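Local structure of Cap5O (Staphylococcus aureus, 3OJO) at residues P299-I310 with D339-I350; S27-V35 with E68-K76. The protein probably uses NAD to oxidise UDP-N-acetyl-mannosamine in the biosynthesis of the capsular polysaccharide. All coordinates share one frame; numbering follows the deposited sequence.

In the fold
The two contacts lie on opposite sides of the chain's centre, with centres about 49 Å apart and nearest atoms about 31 Å apart, and share no helix, strand or sheet. Contact 2 comes first in sequence and is complete before contact 1 begins. It sits in the N-terminal NAD-binding domain, at the edge of the large mixed sheet that ends in strand 75-78. Contact 1 joins the C-terminal part of helix 286-312 to helix 336-346 and the turn after it, packed against the five-stranded parallel sheet. One is thus in the NAD-binding domain, the other at the probable UDP-binding domain, as expected for a dehydrogenase of this family.

Contact 1: residues P299-I310 with D339-I350; sequences PAYVVDTTKQII and DIYELLNQEPDI
Val303 lies over the side of helix 339-346, its two methyls spread across three residues. CG2 sits 3.8 Å from Leu343 CB, with Ile340 CG2 beside it. With chi1 at 170°, CG1 is carried round opposite the backbone N, to the side where Leu344 CD2 lies 3.9 Å away. At the start of the contact, Ile340 CG1 lies 3.5 Å from Pro299 CA, and CD1 carries on to Val302 CG1, the two side chains crossing at about a right angle. Thr306 turns its methyl CG2 to Leu344 and gives its hydroxyl back to its own helix: OG1 donates to Val302 O at 2.9 Å, from above the carbonyl plane. Beyond the end of helix 339-346 the partners become partly polar. The Lys307 chain bends at chi3 (-90°) to bring NZ to Glu347 OE2 in a long salt bridge of 3.6 Å, and its CG rests on Ile350 CD1, also at 3.6 Å. Leu344 and Thr306 both reach Val318, on strand 317-321 of the parallel sheet. The helix axes cross at -46°, 9.3 Å apart at closest approach, as helix 286-312 packs beside helix 336-346 on the sheet of the probable UDP-binding domain, an arrangement characteristic of Rossmann-like alpha/beta folds.

Contact 2: residues S27-V35 with E68-K76; sequences SIMFAKHGV and EVLSSGKLK
Lys74 runs its aliphatic chain past the end of helix 27-32, touching backbone oxygens for most of its length. Its CB lies 3.6 Å from Ala31 O and close to the methyl of Ala31; CG stays near the same oxygen. A bend at chi2 (-59°) then brings CD within 3.8 Å of both Gly34 O and Val35 O, and CE ends 3.7 Å from Gly34 O. The last bend, at chi4, turns NZ away from segment 27-35. The loop it passes is a Schellman motif: Gly34, with positive phi, sends its N to Ala31 O, and Val35 N reaches back to Phe30 O.

Next to this, the Ala31 methyl faces Val69 CG1 at 3.6 Å, with Leu75 CB at 4.0 Å. The other Val69 methyl, CG2, lies against the backbone at Lys32, 3.6 Å from its N. Leu75 points CG anti to the backbone N (chi1 -180°) and splits its tip, CD1 going to Ser27 CB at 3.7 Å and CD2 to Ile28 CG1 at 3.8 Å. The Ser27 hydroxyl is bonded to Gly23 O, within its own helix.

Lys74 and Lys76 bond through their backbones to Val37 of strand 36-40, placing Leu75 on the edge strand, against helix 23-32. That helix thus packs against both helix 62-71 and edge strand 75-78, a layering typical of the Rossmann fold of the NAD-binding domain.

Contact 1: residues P299-I310 with D339-I350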
loop_
_atom_site.group_PDB
_atom_site.type_symbol
_atom_site.label_atom_id
_atom_site.label_comp_id
_atom_site.label_asym_id
_atom_site.label_seq_id
_atom_site.Cartn_x
_atom_site.Cartn_y
_atom_site.Cartn_z
ATOM N N PRO B 299 4.393 2.433 19.624
ATOM C CA PRO B 299 4.681 2.122 21.038
ATOM C C PRO B 299 4.172 3.191 22.021
ATOM O O PRO B 299 3.486 2.838 22.978
ATOM C CB PRO B 299 6.212 1.968 21.052
ATOM C CG PRO B 299 6.522 1.462 19.685
ATOM C CD PRO B 299 5.613 2.262 18.797
ATOM N N ALA B 300 4.420 4.486 21.740
ATOM C CA ALA B 300 3.955 5.602 22.587
ATOM C C ALA B 300 2.411 5.717 22.599
ATOM O O ALA B 300 1.834 6.032 23.647
ATOM C CB ALA B 300 4.585 6.912 22.130
ATOM N N TYR B 301 1.758 5.435 21.451
ATOM C CA TYR B 301 0.300 5.436 21.313
ATOM C C TYR B 301 -0.319 4.343 22.204
ATOM O O TYR B 301 -1.337 4.585 22.855
ATOM C CB TYR B 301 -0.118 5.270 19.825
ATOM C CG TYR B 301 -1.614 5.208 19.614
ATOM C CD1 TYR B 301 -2.376 6.368 19.556
ATOM C CD2 TYR B 301 -2.277 3.984 19.533
ATOM C CE1 TYR B 301 -3.759 6.314 19.418
ATOM C CE2 TYR B 301 -3.656 3.919 19.379
ATOM C CZ TYR B 301 -4.392 5.086 19.322
ATOM O OH TYR B 301 -5.753 5.004 19.180
ATOM N N VAL B 302 0.297 3.145 22.226
ATOM C CA VAL B 302 -0.117 1.995 23.043
ATOM C C VAL B 302 0.083 2.347 24.535
ATOM O O VAL B 302 -0.825 2.120 25.339
ATOM C CB VAL B 302 0.632 0.698 22.611
ATOM C CG1 VAL B 302 0.450 -0.446 23.607
ATOM C CG2 VAL B 302 0.195 0.264 21.216
ATOM N N VAL B 303 1.245 2.942 24.880
ATOM C CA VAL B 303 1.586 3.376 26.236
ATOM C C VAL B 303 0.556 4.428 26.742
ATOM O O VAL B 303 0.026 4.269 27.842
ATOM C CB VAL B 303 3.077 3.836 26.345
ATOM C CG1 VAL B 303 3.367 4.519 27.681
ATOM C CG2 VAL B 303 4.038 2.663 26.130
ATOM N N ASP B 304 0.234 5.445 25.917
ATOM C CA ASP B 304 -0.742 6.482 26.250
ATOM C C ASP B 304 -2.133 5.882 26.472
ATOM O O ASP B 304 -2.844 6.305 27.387
ATOM C CB ASP B 304 -0.764 7.584 25.166
ATOM C CG ASP B 304 -2.033 8.431 25.153
ATOM O OD1 ASP B 304 -2.218 9.241 26.098
ATOM O OD2 ASP B 304 -2.866 8.248 24.220
ATOM N N THR B 305 -2.508 4.885 25.656
ATOM C CA THR B 305 -3.797 4.190 25.783
ATOM C C THR B 305 -3.823 3.370 27.089
ATOM O O THR B 305 -4.840 3.369 27.790
ATOM C CB THR B 305 -4.084 3.365 24.528
ATOM O OG1 THR B 305 -3.975 4.211 23.380
ATOM C CG2 THR B 305 -5.446 2.718 24.554
ATOM N N THR B 306 -2.692 2.712 27.415
ATOM C CA THR B 306 -2.503 1.906 28.616
ATOM C C THR B 306 -2.652 2.792 29.854
ATOM O O THR B 306 -3.451 2.466 30.733
ATOM C CB THR B 306 -1.164 1.124 28.519
ATOM O OG1 THR B 306 -1.252 0.195 27.431
ATOM C CG2 THR B 306 -0.805 0.368 29.806
ATOM N N LYS B 307 -1.922 3.934 29.895
ATOM C CA LYS B 307 -1.963 4.935 30.975
ATOM C C LYS B 307 -3.408 5.366 31.298
ATOM O O LYS B 307 -3.757 5.487 32.471
ATOM C CB LYS B 307 -1.099 6.158 30.625
ATOM C CG LYS B 307 0.406 5.893 30.724
ATOM C CD LYS B 307 1.214 7.163 30.958
ATOM C CE LYS B 307 1.663 7.859 29.695
ATOM N NZ LYS B 307 2.372 9.127 30.002
ATOM N N GLN B 308 -4.249 5.533 30.257
ATOM C CA GLN B 308 -5.658 5.904 30.376
ATOM C C GLN B 308 -6.520 4.775 30.947
ATOM O O GLN B 308 -7.464 5.062 31.676
ATOM C CB GLN B 308 -6.209 6.364 29.025
ATOM C CG GLN B 308 -5.766 7.767 28.634
ATOM C CD GLN B 308 -6.132 8.104 27.210
ATOM O OE1 GLN B 308 -5.268 8.379 26.372
ATOM N NE2 GLN B 308 -7.417 8.099 26.899
ATOM N N ILE B 309 -6.226 3.503 30.599
ATOM C CA ILE B 309 -6.972 2.335 31.099
ATOM C C ILE B 309 -6.711 2.191 32.605
ATOM O O ILE B 309 -7.643 2.020 33.389
ATOM C CB ILE B 309 -6.611 1.029 30.318
ATOM C CG1 ILE B 309 -7.030 1.119 28.825
ATOM C CG2 ILE B 309 -7.219 -0.217 30.989
ATOM C CD1 ILE B 309 -6.252 0.159 27.851
ATOM N N ILE B 310 -5.428 2.289 32.985
ATOM C CA ILE B 310 -4.917 2.177 34.342
ATOM C C ILE B 310 -5.352 3.344 35.244
ATOM O O ILE B 310 -5.360 3.193 36.464
ATOM C CB ILE B 310 -3.380 1.874 34.286
ATOM C CG1 ILE B 310 -3.030 0.523 34.926
ATOM C CG2 ILE B 310 -2.470 3.019 34.751
ATOM C CD1 ILE B 310 -3.545 -0.687 34.157
ATOM N N ASP B 339 9.786 -2.531 23.161
ATOM C CA ASP B 339 9.831 -1.071 23.269
ATOM C C ASP B 339 8.756 -0.526 24.196
ATOM O O ASP B 339 9.045 0.344 25.020
ATOM C CB ASP B 339 9.761 -0.436 21.886
ATOM C CG ASP B 339 11.073 -0.550 21.136
ATOM O OD1 ASP B 339 11.197 0.076 20.052
ATOM O OD2 ASP B 339 11.991 -1.239 21.642
ATOM N N ILE B 340 7.553 -1.141 24.146
ATOM C CA ILE B 340 6.402 -0.798 24.988
ATOM C C ILE B 340 6.698 -1.181 26.431
ATOM O O ILE B 340 6.518 -0.350 27.321
ATOM C CB ILE B 340 5.056 -1.393 24.445
ATOM C CG1 ILE B 340 4.691 -0.758 23.079
ATOM C CG2 ILE B 340 3.908 -1.183 25.433
ATOM C CD1 ILE B 340 3.852 -1.566 22.157
ATOM N N TYR B 341 7.171 -2.428 26.654
ATOM C CA TYR B 341 7.510 -2.984 27.974
ATOM C C TYR B 341 8.495 -2.085 28.718
ATOM O O TYR B 341 8.259 -1.735 29.859
ATOM C CB TYR B 341 8.063 -4.422 27.827
ATOM C CG TYR B 341 8.788 -4.952 29.049
ATOM C CD1 TYR B 341 8.082 -5.423 30.153
ATOM C CD2 TYR B 341 10.184 -4.946 29.116
ATOM C CE1 TYR B 341 8.744 -5.880 31.294
ATOM C CE2 TYR B 341 10.855 -5.398 30.251
ATOM C CZ TYR B 341 10.132 -5.874 31.331
ATOM O OH TYR B 341 10.793 -6.329 32.436
ATOM N N GLU B 342 9.567 -1.712 28.046
ATOM C CA GLU B 342 10.639 -0.855 28.512
ATOM C C GLU B 342 10.115 0.571 28.851
ATOM O O GLU B 342 10.568 1.158 29.833
ATOM C CB GLU B 342 11.717 -0.845 27.411
ATOM C CG GLU B 342 12.908 0.078 27.592
ATOM C CD GLU B 342 13.814 0.211 26.375
ATOM O OE1 GLU B 342 13.495 -0.373 25.309
ATOM O OE2 GLU B 342 14.856 0.900 26.496
ATOM N N LEU B 343 9.179 1.115 28.032
ATOM C CA LEU B 343 8.552 2.433 28.219
ATOM C C LEU B 343 7.633 2.372 29.412
ATOM O O LEU B 343 7.595 3.313 30.209
ATOM C CB LEU B 343 7.724 2.866 26.979
ATOM C CG LEU B 343 8.480 3.460 25.789
ATOM C CD1 LEU B 343 7.580 3.526 24.568
ATOM C CD2 LEU B 343 9.068 4.823 26.119
ATOM N N LEU B 344 6.889 1.275 29.526
ATOM C CA LEU B 344 5.987 1.050 30.641
ATOM C C LEU B 344 6.796 0.872 31.940
ATOM O O LEU B 344 6.396 1.393 32.987
ATOM C CB LEU B 344 5.079 -0.167 30.380
ATOM C CG LEU B 344 3.900 -0.004 29.430
ATOM C CD1 LEU B 344 3.048 -1.237 29.450
ATOM C CD2 LEU B 344 3.046 1.216 29.765
ATOM N N ASN B 345 7.940 0.151 31.864
ATOM C CA ASN B 345 8.840 -0.078 32.995
ATOM C C ASN B 345 9.416 1.255 33.475
ATOM O O ASN B 345 9.403 1.512 34.680
ATOM C CB ASN B 345 9.964 -1.053 32.628
ATOM C CG ASN B 345 10.679 -1.633 33.825
ATOM O OD1 ASN B 345 11.450 -0.957 34.515
ATOM N ND2 ASN B 345 10.427 -2.899 34.100
ATOM N N GLN B 346 9.884 2.107 32.533
ATOM C CA GLN B 346 10.420 3.437 32.810
ATOM C C GLN B 346 9.356 4.320 33.476
ATOM O O GLN B 346 9.651 5.006 34.460
ATOM C CB GLN B 346 10.921 4.083 31.513
ATOM C CG GLN B 346 11.381 5.512 31.706
ATOM C CD GLN B 346 12.610 5.872 30.921
ATOM O OE1 GLN B 346 12.672 5.697 29.701
ATOM N NE2 GLN B 346 13.588 6.428 31.617
ATOM N N GLU B 347 8.099 4.225 32.984
ATOM C CA GLU B 347 6.951 4.987 33.455
ATOM C C GLU B 347 6.600 4.754 34.927
ATOM O O GLU B 347 6.273 3.628 35.318
ATOM C CB GLU B 347 5.722 4.742 32.554
ATOM C CG GLU B 347 4.720 5.887 32.546
ATOM C CD GLU B 347 5.155 7.129 31.787
ATOM O OE1 GLU B 347 5.410 8.169 32.440
ATOM O OE2 GLU B 347 5.236 7.063 30.539
ATOM N N PRO B 348 6.623 5.826 35.759
ATOM C CA PRO B 348 6.163 5.666 37.151
ATOM C C PRO B 348 4.631 5.607 37.150
ATOM O O PRO B 348 4.006 5.959 36.142
ATOM C CB PRO B 348 6.710 6.910 37.857
ATOM C CG PRO B 348 6.900 7.928 36.776
ATOM C CD PRO B 348 6.939 7.240 35.443
ATOM N N ASP B 349 4.020 5.151 38.255
ATOM C CA ASP B 349 2.560 4.984 38.386
ATOM C C ASP B 349 2.068 3.749 37.591
ATOM O O ASP B 349 0.861 3.531 37.477
ATOM C CB ASP B 349 1.747 6.267 38.016
ATOM C CG ASP B 349 2.343 7.612 38.443
ATOM O OD1 ASP B 349 2.508 7.833 39.673
ATOM O OD2 ASP B 349 2.612 8.452 37.551
ATOM N N ILE B 350 3.009 2.947 37.032
ATOM C CA ILE B 350 2.750 1.708 36.291
ATOM C C ILE B 350 3.781 0.657 36.705
ATOM O O ILE B 350 4.987 0.889 36.582
ATOM C CB ILE B 350 2.691 1.874 34.735
ATOM C CG1 ILE B 350 1.543 2.802 34.290
ATOM C CG2 ILE B 350 2.529 0.518 34.058
ATOM C CD1 ILE B 350 1.781 3.491 33.012
#

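Contact 2: residues S27-V35 with E68-K76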
loop_
_atom_site.group_PDB
_atom_site.type_symbol
_atom_site.label_atom_id
_atom_site.label_comp_id
_atom_site.label_asym_id
_atom_site.label_seq_id
_atom_site.Cartn_x
_atom_site.Cartn_y
_atom_site.Cartn_z
ATOM N N SER B 27 24.752 -24.248 5.018
ATOM C CA SER B 27 25.975 -25.061 5.059
ATOM C C SER B 27 25.586 -26.536 5.147
ATOM O O SER B 27 26.116 -27.355 4.403
ATOM C CB SER B 27 26.802 -24.713 6.292
ATOM O OG SER B 27 27.027 -23.321 6.369
ATOM N N ILE B 28 24.630 -26.854 6.043
ATOM C CA ILE B 28 24.131 -28.208 6.263
ATOM C C ILE B 28 23.544 -28.786 4.958
ATOM O O ILE B 28 23.845 -29.923 4.611
ATOM C CB ILE B 28 23.173 -28.256 7.510
ATOM C CG1 ILE B 28 23.988 -28.176 8.814
ATOM C CG2 ILE B 28 22.248 -29.499 7.513
ATOM C CD1 ILE B 28 23.155 -27.858 10.102
ATOM N N MET B 29 22.776 -27.971 4.224
ATOM C CA MET B 29 22.127 -28.313 2.969
ATOM C C MET B 29 23.087 -28.686 1.819
ATOM O O MET B 29 22.883 -29.716 1.172
ATOM C CB MET B 29 21.161 -27.205 2.557
ATOM C CG MET B 29 20.179 -27.640 1.496
ATOM S SD MET B 29 19.321 -29.212 1.826
ATOM C CE MET B 29 17.902 -28.655 2.543
ATOM N N PHE B 30 24.120 -27.865 1.563
ATOM C CA PHE B 30 25.093 -28.147 0.509
ATOM C C PHE B 30 25.932 -29.390 0.836
ATOM O O PHE B 30 26.208 -30.187 -0.065
ATOM C CB PHE B 30 26.007 -26.946 0.276
ATOM C CG PHE B 30 25.402 -25.814 -0.522
ATOM C CD1 PHE B 30 25.362 -25.865 -1.916
ATOM C CD2 PHE B 30 24.968 -24.653 0.107
ATOM C CE1 PHE B 30 24.875 -24.779 -2.659
ATOM C CE2 PHE B 30 24.489 -23.572 -0.636
ATOM C CZ PHE B 30 24.439 -23.644 -2.011
ATOM N N ALA B 31 26.311 -29.557 2.133
ATOM C CA ALA B 31 27.087 -30.688 2.644
ATOM C C ALA B 31 26.296 -31.995 2.548
ATOM O O ALA B 31 26.888 -33.047 2.303
ATOM C CB ALA B 31 27.515 -30.426 4.076
ATOM N N LYS B 32 24.958 -31.916 2.713
ATOM C CA LYS B 32 24.001 -33.025 2.604
ATOM C C LYS B 32 23.992 -33.570 1.160
ATOM O O LYS B 32 23.627 -34.726 0.940
ATOM C CB LYS B 32 22.587 -32.528 2.988
ATOM C CG LYS B 32 21.559 -33.617 3.239
ATOM C CD LYS B 32 20.139 -33.066 3.269
ATOM C CE LYS B 32 19.099 -34.169 3.286
ATOM N NZ LYS B 32 18.933 -34.770 4.637
ATOM N N HIS B 33 24.398 -32.723 0.190
ATOM C CA HIS B 33 24.431 -33.018 -1.244
ATOM C C HIS B 33 25.855 -33.289 -1.807
ATOM O O HIS B 33 26.060 -33.274 -3.027
ATOM C CB HIS B 33 23.656 -31.930 -2.021
ATOM C CG HIS B 33 22.180 -31.956 -1.753
ATOM N ND1 HIS B 33 21.295 -32.487 -2.667
ATOM C CD2 HIS B 33 21.489 -31.564 -0.658
ATOM C CE1 HIS B 33 20.098 -32.401 -2.105
ATOM N NE2 HIS B 33 20.166 -31.849 -0.897
ATOM N N GLY B 34 26.800 -33.572 -0.906
ATOM C CA GLY B 34 28.172 -33.930 -1.248
ATOM C C GLY B 34 29.197 -32.828 -1.431
ATOM O O GLY B 34 30.343 -33.118 -1.805
ATOM N N VAL B 35 28.820 -31.567 -1.172
ATOM C CA VAL B 35 29.748 -30.434 -1.301
ATOM C C VAL B 35 30.591 -30.325 -0.013
ATOM O O VAL B 35 30.056 -30.539 1.072
ATOM C CB VAL B 35 29.009 -29.115 -1.645
ATOM C CG1 VAL B 35 29.985 -27.985 -1.943
ATOM C CG2 VAL B 35 28.045 -29.308 -2.814
ATOM N N GLU B 68 24.449 -36.257 10.768
ATOM C CA GLU B 68 24.803 -37.034 9.567
ATOM C C GLU B 68 25.947 -36.377 8.792
ATOM O O GLU B 68 26.918 -37.032 8.427
ATOM C CB GLU B 68 23.593 -37.165 8.614
ATOM C CG GLU B 68 22.389 -37.911 9.168
ATOM C CD GLU B 68 21.307 -38.153 8.132
ATOM O OE1 GLU B 68 20.547 -37.205 7.823
ATOM O OE2 GLU B 68 21.230 -39.293 7.617
ATOM N N VAL B 69 25.801 -35.085 8.533
ATOM C CA VAL B 69 26.700 -34.222 7.767
ATOM C C VAL B 69 28.057 -33.987 8.458
ATOM O O VAL B 69 29.088 -33.908 7.781
ATOM C CB VAL B 69 25.905 -32.931 7.396
ATOM C CG1 VAL B 69 26.758 -31.680 7.389
ATOM C CG2 VAL B 69 25.185 -33.107 6.069
ATOM N N LEU B 70 28.056 -33.885 9.798
ATOM C CA LEU B 70 29.283 -33.679 10.579
ATOM C C LEU B 70 30.119 -34.971 10.544
ATOM O O LEU B 70 31.328 -34.908 10.296
ATOM C CB LEU B 70 28.902 -33.257 12.010
ATOM C CG LEU B 70 29.960 -33.067 13.103
ATOM C CD1 LEU B 70 30.912 -31.901 12.825
ATOM C CD2 LEU B 70 29.284 -32.768 14.386
ATOM N N SER B 71 29.448 -36.137 10.695
ATOM C CA SER B 71 30.062 -37.472 10.666
ATOM C C SER B 71 30.627 -37.855 9.288
ATOM O O SER B 71 31.632 -38.579 9.223
ATOM C CB SER B 71 29.098 -38.538 11.185
ATOM O OG SER B 71 27.778 -38.441 10.674
ATOM N N SER B 72 30.001 -37.361 8.198
ATOM C CA SER B 72 30.454 -37.637 6.829
ATOM C C SER B 72 31.735 -36.855 6.462
ATOM O O SER B 72 32.360 -37.143 5.440
ATOM C CB SER B 72 29.334 -37.385 5.817
ATOM O OG SER B 72 29.038 -36.009 5.630
ATOM N N GLY B 73 32.110 -35.887 7.300
ATOM C CA GLY B 73 33.279 -35.038 7.086
ATOM C C GLY B 73 33.073 -33.968 6.030
ATOM O O GLY B 73 34.038 -33.309 5.630
ATOM N N LYS B 74 31.812 -33.787 5.572
ATOM C CA LYS B 74 31.453 -32.784 4.560
ATOM C C LYS B 74 31.364 -31.364 5.138
ATOM O O LYS B 74 31.696 -30.394 4.443
ATOM C CB LYS B 74 30.166 -33.167 3.803
ATOM C CG LYS B 74 30.341 -34.330 2.818
ATOM C CD LYS B 74 31.390 -34.086 1.725
ATOM C CE LYS B 74 31.626 -35.312 0.864
ATOM N NZ LYS B 74 32.311 -36.425 1.596
ATOM N N LEU B 75 30.964 -31.249 6.420
ATOM C CA LEU B 75 30.873 -29.949 7.076
ATOM C C LEU B 75 31.873 -29.781 8.212
ATOM O O LEU B 75 31.762 -30.421 9.263
ATOM C CB LEU B 75 29.423 -29.614 7.524
ATOM C CG LEU B 75 29.159 -28.267 8.236
ATOM C CD1 LEU B 75 29.480 -27.084 7.363
ATOM C CD2 LEU B 75 27.739 -28.170 8.692
ATOM N N LYS B 76 32.839 -28.894 7.988
ATOM C CA LYS B 76 33.847 -28.509 8.961
ATOM C C LYS B 76 33.567 -27.050 9.269
ATOM O O LYS B 76 33.064 -26.330 8.415
ATOM C CB LYS B 76 35.282 -28.684 8.418
ATOM C CG LYS B 76 35.579 -30.054 7.804
ATOM C CD LYS B 76 35.938 -31.135 8.833
ATOM C CE LYS B 76 36.150 -32.492 8.199
ATOM N NZ LYS B 76 37.207 -32.470 7.144
#